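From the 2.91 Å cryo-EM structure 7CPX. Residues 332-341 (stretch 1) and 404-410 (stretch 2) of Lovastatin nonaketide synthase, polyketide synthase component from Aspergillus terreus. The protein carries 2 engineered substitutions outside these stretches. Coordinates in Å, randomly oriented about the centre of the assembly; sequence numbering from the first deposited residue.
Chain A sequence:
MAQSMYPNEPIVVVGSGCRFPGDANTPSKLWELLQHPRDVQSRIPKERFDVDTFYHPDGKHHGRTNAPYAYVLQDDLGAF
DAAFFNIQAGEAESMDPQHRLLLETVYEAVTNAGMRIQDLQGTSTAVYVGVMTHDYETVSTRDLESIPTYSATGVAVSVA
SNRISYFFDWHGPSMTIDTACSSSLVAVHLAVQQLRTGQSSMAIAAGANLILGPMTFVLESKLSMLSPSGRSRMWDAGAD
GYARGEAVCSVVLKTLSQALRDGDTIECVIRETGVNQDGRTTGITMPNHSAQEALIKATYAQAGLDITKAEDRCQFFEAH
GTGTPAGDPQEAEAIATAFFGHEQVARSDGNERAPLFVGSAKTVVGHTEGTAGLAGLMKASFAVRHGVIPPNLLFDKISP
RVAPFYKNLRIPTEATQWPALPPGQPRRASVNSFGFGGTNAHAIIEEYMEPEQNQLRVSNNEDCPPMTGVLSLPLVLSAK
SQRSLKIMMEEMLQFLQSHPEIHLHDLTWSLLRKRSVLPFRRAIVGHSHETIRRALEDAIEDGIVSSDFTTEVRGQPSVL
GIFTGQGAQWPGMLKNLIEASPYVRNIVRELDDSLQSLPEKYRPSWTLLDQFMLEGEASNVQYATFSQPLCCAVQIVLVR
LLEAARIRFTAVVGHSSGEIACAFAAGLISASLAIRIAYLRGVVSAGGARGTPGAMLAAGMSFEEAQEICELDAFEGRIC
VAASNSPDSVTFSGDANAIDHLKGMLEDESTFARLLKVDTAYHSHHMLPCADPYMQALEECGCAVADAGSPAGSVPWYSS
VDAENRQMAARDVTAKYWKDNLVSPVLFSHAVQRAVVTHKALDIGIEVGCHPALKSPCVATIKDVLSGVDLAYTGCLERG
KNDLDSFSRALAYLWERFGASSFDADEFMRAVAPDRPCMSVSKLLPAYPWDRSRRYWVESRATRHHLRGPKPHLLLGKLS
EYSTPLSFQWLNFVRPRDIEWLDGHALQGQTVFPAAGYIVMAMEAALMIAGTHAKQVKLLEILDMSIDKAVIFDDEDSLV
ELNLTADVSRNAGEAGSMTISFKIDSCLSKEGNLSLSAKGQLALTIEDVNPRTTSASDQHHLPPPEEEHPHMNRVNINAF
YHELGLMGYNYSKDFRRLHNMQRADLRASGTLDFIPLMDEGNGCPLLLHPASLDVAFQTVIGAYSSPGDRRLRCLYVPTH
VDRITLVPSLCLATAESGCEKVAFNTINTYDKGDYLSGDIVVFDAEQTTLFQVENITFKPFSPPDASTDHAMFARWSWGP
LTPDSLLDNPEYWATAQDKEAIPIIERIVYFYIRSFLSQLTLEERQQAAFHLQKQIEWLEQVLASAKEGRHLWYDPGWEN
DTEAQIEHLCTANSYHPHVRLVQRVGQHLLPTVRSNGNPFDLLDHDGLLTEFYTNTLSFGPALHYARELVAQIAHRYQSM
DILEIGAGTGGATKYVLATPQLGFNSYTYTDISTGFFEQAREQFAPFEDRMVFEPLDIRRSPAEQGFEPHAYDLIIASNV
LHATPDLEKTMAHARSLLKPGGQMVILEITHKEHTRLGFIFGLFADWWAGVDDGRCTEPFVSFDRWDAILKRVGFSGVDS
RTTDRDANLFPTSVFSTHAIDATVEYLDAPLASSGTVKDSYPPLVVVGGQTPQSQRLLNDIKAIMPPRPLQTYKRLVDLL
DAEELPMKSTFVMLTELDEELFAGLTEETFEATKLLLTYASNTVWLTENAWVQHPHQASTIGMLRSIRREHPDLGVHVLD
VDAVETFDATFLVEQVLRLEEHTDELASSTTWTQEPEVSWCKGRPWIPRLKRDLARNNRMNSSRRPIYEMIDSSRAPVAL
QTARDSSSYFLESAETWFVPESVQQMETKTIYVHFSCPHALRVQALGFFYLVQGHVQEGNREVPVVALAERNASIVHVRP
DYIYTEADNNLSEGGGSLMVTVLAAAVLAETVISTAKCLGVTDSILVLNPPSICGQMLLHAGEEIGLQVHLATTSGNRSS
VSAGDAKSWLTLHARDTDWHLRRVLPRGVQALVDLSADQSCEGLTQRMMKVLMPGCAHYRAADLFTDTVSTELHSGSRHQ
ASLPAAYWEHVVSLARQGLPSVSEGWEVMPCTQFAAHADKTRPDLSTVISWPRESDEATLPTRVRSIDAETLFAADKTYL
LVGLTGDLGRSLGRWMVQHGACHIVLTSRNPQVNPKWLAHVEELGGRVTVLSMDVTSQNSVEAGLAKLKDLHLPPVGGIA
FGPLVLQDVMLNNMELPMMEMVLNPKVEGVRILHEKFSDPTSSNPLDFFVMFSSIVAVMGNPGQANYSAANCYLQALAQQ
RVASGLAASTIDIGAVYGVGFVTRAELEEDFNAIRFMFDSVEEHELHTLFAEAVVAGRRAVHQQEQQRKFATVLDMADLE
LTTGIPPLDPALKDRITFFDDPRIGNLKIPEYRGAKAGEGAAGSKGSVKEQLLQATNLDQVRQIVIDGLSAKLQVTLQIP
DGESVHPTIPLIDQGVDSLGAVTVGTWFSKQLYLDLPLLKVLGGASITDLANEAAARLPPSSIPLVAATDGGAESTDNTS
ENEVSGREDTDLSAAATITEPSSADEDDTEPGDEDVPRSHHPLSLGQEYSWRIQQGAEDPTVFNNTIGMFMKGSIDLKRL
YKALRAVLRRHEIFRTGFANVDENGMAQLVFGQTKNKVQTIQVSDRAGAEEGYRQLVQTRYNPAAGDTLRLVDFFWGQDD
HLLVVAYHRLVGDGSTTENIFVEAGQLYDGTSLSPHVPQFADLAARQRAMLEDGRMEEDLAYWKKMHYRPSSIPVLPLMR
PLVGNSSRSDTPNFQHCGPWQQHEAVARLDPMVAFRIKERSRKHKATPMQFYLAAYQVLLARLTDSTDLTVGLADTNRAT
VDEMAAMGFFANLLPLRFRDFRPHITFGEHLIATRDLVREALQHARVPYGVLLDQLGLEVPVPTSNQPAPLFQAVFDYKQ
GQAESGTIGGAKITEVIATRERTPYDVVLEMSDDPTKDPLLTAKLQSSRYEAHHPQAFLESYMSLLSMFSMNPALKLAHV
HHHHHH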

ATOM      1  N   ALA A 332      31.565  29.544 -24.732  1.00 85.86           N
ATOM      2  CA  ALA A 332      31.823  30.603 -25.700  1.00 85.86           C
ATOM      3  C   ALA A 332      33.126  31.320 -25.383  1.00 85.86           C
ATOM      4  O   ALA A 332      33.918  31.618 -26.285  1.00 85.86           O
ATOM      5  CB  ALA A 332      30.659  31.591 -25.722  1.00 85.86           C
ATOM      6  N   GLU A 333      33.368  31.603 -24.102  1.00 87.11           N
ATOM      7  CA  GLU A 333      34.619  32.238 -23.709  1.00 87.11           C
ATOM      8  C   GLU A 333      35.809  31.349 -24.038  1.00 87.11           C
ATOM      9  O   GLU A 333      36.836  31.831 -24.527  1.00 87.11           O
ATOM     10  CB  GLU A 333      34.594  32.566 -22.218  1.00 87.11           C
ATOM     11  CG  GLU A 333      35.868  33.210 -21.702  1.00 87.11           C
ATOM     12  CD  GLU A 333      35.738  33.678 -20.267  1.00 87.11           C
ATOM     13  OE1 GLU A 333      34.656  33.487 -19.674  1.00 87.11           O
ATOM     14  OE2 GLU A 333      36.719  34.234 -19.730  1.00 87.11           O
ATOM     15  N   ALA A 334      35.690  30.047 -23.772  1.00 85.98           N
ATOM     16  CA  ALA A 334      36.783  29.132 -24.075  1.00 85.98           C
ATOM     17  C   ALA A 334      37.076  29.116 -25.568  1.00 85.98           C
ATOM     18  O   ALA A 334      38.237  29.182 -25.986  1.00 85.98           O
ATOM     19  CB  ALA A 334      36.440  27.727 -23.582  1.00 85.98           C
ATOM     20  N   ILE A 335      36.029  29.043 -26.388  1.00 84.23           N
ATOM     21  CA  ILE A 335      36.217  29.012 -27.836  1.00 84.23           C
ATOM     22  C   ILE A 335      36.878  30.300 -28.306  1.00 84.23           C
ATOM     23  O   ILE A 335      37.835  30.281 -29.091  1.00 84.23           O
ATOM     24  CB  ILE A 335      34.870  28.776 -28.542  1.00 84.23           C
ATOM     25  CG1 ILE A 335      34.340  27.384 -28.202  1.00 84.23           C
ATOM     26  CG2 ILE A 335      35.020  28.919 -30.048  1.00 84.23           C
ATOM     27  CD1 ILE A 335      32.940  27.124 -28.692  1.00 84.23           C
ATOM     28  N   ALA A 336      36.378  31.442 -27.830  1.00 86.00           N
ATOM     29  CA  ALA A 336      36.920  32.722 -28.267  1.00 86.00           C
ATOM     30  C   ALA A 336      38.379  32.871 -27.858  1.00 86.00           C
ATOM     31  O   ALA A 336      39.212  33.318 -28.655  1.00 86.00           O
ATOM     32  CB  ALA A 336      36.085  33.866 -27.696  1.00 86.00           C
ATOM     33  N   THR A 337      38.711  32.496 -26.624  1.00 86.53           N
ATOM     34  CA  THR A 337      40.074  32.645 -26.137  1.00 86.53           C
ATOM     35  C   THR A 337      41.022  31.612 -26.726  1.00 86.53           C
ATOM     36  O   THR A 337      42.237  31.839 -26.730  1.00 86.53           O
ATOM     37  CB  THR A 337      40.101  32.549 -24.610  1.00 86.53           C
ATOM     38  OG1 THR A 337      39.511  31.310 -24.196  1.00 86.53           O
ATOM     39  CG2 THR A 337      39.334  33.704 -23.993  1.00 86.53           C
ATOM     40  N   ALA A 338      40.502  30.489 -27.221  1.00 85.21           N
ATOM     41  CA  ALA A 338      41.361  29.496 -27.852  1.00 85.21           C
ATOM     42  C   ALA A 338      41.640  29.859 -29.303  1.00 85.21           C
ATOM     43  O   ALA A 338      42.789  29.805 -29.754  1.00 85.21           O
ATOM     44  CB  ALA A 338      40.716  28.112 -27.761  1.00 85.21           C
ATOM     45  N   PHE A 339      40.601  30.237 -30.046  1.00 85.96           N
ATOM     46  CA  PHE A 339      40.757  30.607 -31.445  1.00 85.96           C
ATOM     47  C   PHE A 339      40.996  32.095 -31.646  1.00 85.96           C
ATOM     48  O   PHE A 339      41.332  32.506 -32.760  1.00 85.96           O
ATOM     49  CB  PHE A 339      39.520  30.186 -32.239  1.00 85.96           C
ATOM     50  CG  PHE A 339      39.234  28.718 -32.168  1.00 85.96           C
ATOM     51  CD1 PHE A 339      39.996  27.815 -32.881  1.00 85.96           C
ATOM     52  CD2 PHE A 339      38.201  28.243 -31.387  1.00 85.96           C
ATOM     53  CE1 PHE A 339      39.736  26.465 -32.814  1.00 85.96           C
ATOM     54  CE2 PHE A 339      37.933  26.896 -31.315  1.00 85.96           C
ATOM     55  CZ  PHE A 339      38.701  26.003 -32.030  1.00 85.96           C
ATOM     56  N   PHE A 340      40.830  32.904 -30.605  1.00 88.27           N
ATOM     57  CA  PHE A 340      41.000  34.346 -30.710  1.00 88.27           C
ATOM     58  C   PHE A 340      41.533  34.855 -29.376  1.00 88.27           C
ATOM     59  O   PHE A 340      42.010  34.080 -28.543  1.00 88.27           O
ATOM     60  CB  PHE A 340      39.680  35.020 -31.110  1.00 88.27           C
ATOM     61  CG  PHE A 340      39.041  34.423 -32.333  1.00 88.27           C
ATOM     62  CD1 PHE A 340      39.400  34.850 -33.598  1.00 88.27           C
ATOM     63  CD2 PHE A 340      38.092  33.425 -32.215  1.00 88.27           C
ATOM     64  CE1 PHE A 340      38.819  34.299 -34.722  1.00 88.27           C
ATOM     65  CE2 PHE A 340      37.507  32.868 -33.334  1.00 88.27           C
ATOM     66  CZ  PHE A 340      37.871  33.305 -34.591  1.00 88.27           C
ATOM     67  N   GLY A 341      41.450  36.165 -29.173  1.00 95.61           N
ATOM     68  CA  GLY A 341      42.018  36.761 -27.980  1.00 95.61           C
ATOM     69  C   GLY A 341      43.522  36.634 -27.911  1.00 95.61           C
ATOM     70  O   GLY A 341      44.076  36.481 -26.817  1.00 95.61           O
TER
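Stretch 2 (404-410) PFYKNLR

How does stretch 2 lie on the helix of stretch 1? Residues 332-339 are helical, and F340 is the first to leave helical phi/psi. In stretch 2, K407 and N408 are loop, and L409 and R410 form a strand. F405 lies by A332, E333 and A336, and N408 by F340. The nearest CA atoms across the stretches are those of E333 and F405, 5.3 Å apart. No hydrogen bond joins the stretches, so side-chain packing does the work.

What does F405, which covers the most surface, rest on? Its CA-to-CB bond points toward the helix, and its CB sits 3.9 Å from A332 CB and 4.0 Å from A336 CB. These alanines are one helical turn apart, and F405 CB also lies 3.5 Å from A332 O. The ring lies against E333, whose CB is 3.4 Å from the centroid of the F405 ring, over its face, in a CH-pi contact. The aliphatic part of a charged side chain thus serves as an apolar surface.

How does L409 reach the helix from the strand? Its CA-to-CB bond points sideways, but the end of the side chain comes nearer. L409 CD2 lies 3.7 Å from I335 CG2 and 4.0 Å from F340 CE2, so this methyl touches both the helix and the residue just beyond it.

What does F340 add after the helix? Its ring receives N408, whose CB stands 3.3 Å from the centroid of the F340 ring, almost on the ring normal. This second CH-pi contact reverses the first: here stretch 1 supplies the ring and stretch 2 the aliphatic carbon.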

ATOM      1  N   PRO A 404      29.659  38.863 -25.200  1.00 89.89           N
ATOM      2  CA  PRO A 404      31.056  39.331 -25.190  1.00 89.89           C
ATOM      3  C   PRO A 404      31.995  38.431 -25.972  1.00 89.89           C
ATOM      4  O   PRO A 404      32.929  38.925 -26.616  1.00 89.89           O
ATOM      5  CB  PRO A 404      31.405  39.354 -23.695  1.00 89.89           C
ATOM      6  CG  PRO A 404      30.099  39.450 -22.994  1.00 89.89           C
ATOM      7  CD  PRO A 404      29.127  38.693 -23.839  1.00 89.89           C
ATOM      8  N   PHE A 405      31.773  37.120 -25.931  1.00 88.49           N
ATOM      9  CA  PHE A 405      32.621  36.158 -26.618  1.00 88.49           C
ATOM     10  C   PHE A 405      32.078  35.781 -27.991  1.00 88.49           C
ATOM     11  O   PHE A 405      32.648  34.908 -28.655  1.00 88.49           O
ATOM     12  CB  PHE A 405      32.785  34.906 -25.756  1.00 88.49           C
ATOM     13  CG  PHE A 405      32.880  35.197 -24.287  1.00 88.49           C
ATOM     14  CD1 PHE A 405      34.047  35.701 -23.740  1.00 88.49           C
ATOM     15  CD2 PHE A 405      31.799  34.973 -23.453  1.00 88.49           C
ATOM     16  CE1 PHE A 405      34.134  35.974 -22.389  1.00 88.49           C
ATOM     17  CE2 PHE A 405      31.880  35.242 -22.101  1.00 88.49           C
ATOM     18  CZ  PHE A 405      33.049  35.744 -21.568  1.00 88.49           C
ATOM     19  N   TYR A 406      30.995  36.415 -28.428  1.00 87.23           N
ATOM     20  CA  TYR A 406      30.373  36.130 -29.714  1.00 87.23           C
ATOM     21  C   TYR A 406      30.905  37.016 -30.833  1.00 87.23           C
ATOM     22  O   TYR A 406      30.418  36.920 -31.965  1.00 87.23           O
ATOM     23  CB  TYR A 406      28.855  36.295 -29.596  1.00 87.23           C
ATOM     24  CG  TYR A 406      28.066  35.751 -30.764  1.00 87.23           C
ATOM     25  CD1 TYR A 406      27.918  34.386 -30.949  1.00 87.23           C
ATOM     26  CD2 TYR A 406      27.456  36.603 -31.672  1.00 87.23           C
ATOM     27  CE1 TYR A 406      27.194  33.884 -32.011  1.00 87.23           C
ATOM     28  CE2 TYR A 406      26.730  36.111 -32.735  1.00 87.23           C
ATOM     29  CZ  TYR A 406      26.601  34.751 -32.901  1.00 87.23           C
ATOM     30  OH  TYR A 406      25.877  34.258 -33.962  1.00 87.23           O
ATOM     31  N   LYS A 407      31.888  37.871 -30.547  1.00 90.85           N
ATOM     32  CA  LYS A 407      32.403  38.782 -31.565  1.00 90.85           C
ATOM     33  C   LYS A 407      32.946  38.017 -32.765  1.00 90.85           C
ATOM     34  O   LYS A 407      32.613  38.324 -33.916  1.00 90.85           O
ATOM     35  CB  LYS A 407      33.489  39.672 -30.958  1.00 90.85           C
ATOM     36  CG  LYS A 407      34.186  40.587 -31.953  1.00 90.85           C
ATOM     37  CD  LYS A 407      35.282  41.393 -31.279  1.00 90.85           C
ATOM     38  CE  LYS A 407      36.048  42.241 -32.281  1.00 90.85           C
ATOM     39  NZ  LYS A 407      37.152  43.005 -31.638  1.00 90.85           N
ATOM     40  N   ASN A 408      33.781  37.012 -32.516  1.00 88.48           N
ATOM     41  CA  ASN A 408      34.425  36.247 -33.574  1.00 88.48           C
ATOM     42  C   ASN A 408      33.680  34.961 -33.905  1.00 88.48           C
ATOM     43  O   ASN A 408      34.184  34.153 -34.692  1.00 88.48           O
ATOM     44  CB  ASN A 408      35.865  35.920 -33.180  1.00 88.48           C
ATOM     45  CG  ASN A 408      36.628  37.137 -32.700  1.00 88.48           C
ATOM     46  OD1 ASN A 408      36.650  37.440 -31.507  1.00 88.48           O
ATOM     47  ND2 ASN A 408      37.257  37.847 -33.630  1.00 88.48           N
ATOM     48  N   LEU A 409      32.501  34.753 -33.328  1.00 86.90           N
ATOM     49  CA  LEU A 409      31.744  33.524 -33.499  1.00 86.90           C
ATOM     50  C   LEU A 409      30.384  33.830 -34.109  1.00 86.90           C
ATOM     51  O   LEU A 409      29.824  34.914 -33.915  1.00 86.90           O
ATOM     52  CB  LEU A 409      31.558  32.804 -32.162  1.00 86.90           C
ATOM     53  CG  LEU A 409      32.831  32.637 -31.331  1.00 86.90           C
ATOM     54  CD1 LEU A 409      32.515  31.973 -30.007  1.00 86.90           C
ATOM     55  CD2 LEU A 409      33.867  31.835 -32.093  1.00 86.90           C
ATOM     56  N   ARG A 410      29.856  32.860 -34.851  1.00 86.47           N
ATOM     57  CA  ARG A 410      28.552  33.001 -35.488  1.00 86.47           C
ATOM     58  C   ARG A 410      27.859  31.650 -35.479  1.00 86.47           C
ATOM     59  O   ARG A 410      28.367  30.689 -36.061  1.00 86.47           O
ATOM     60  CB  ARG A 410      28.692  33.521 -36.920  1.00 86.47           C
ATOM     61  CG  ARG A 410      27.379  33.590 -37.687  1.00 86.47           C
ATOM     62  CD  ARG A 410      27.583  34.169 -39.075  1.00 86.47           C
ATOM     63  NE  ARG A 410      28.106  35.528 -39.026  1.00 86.47           N
ATOM     64  CZ  ARG A 410      28.485  36.227 -40.088  1.00 86.47           C
ATOM     65  NH1 ARG A 410      28.420  35.721 -41.308  1.00 86.47           N
ATOM     66  NH2 ARG A 410      28.942  37.465 -39.919  1.00 86.47           N
TER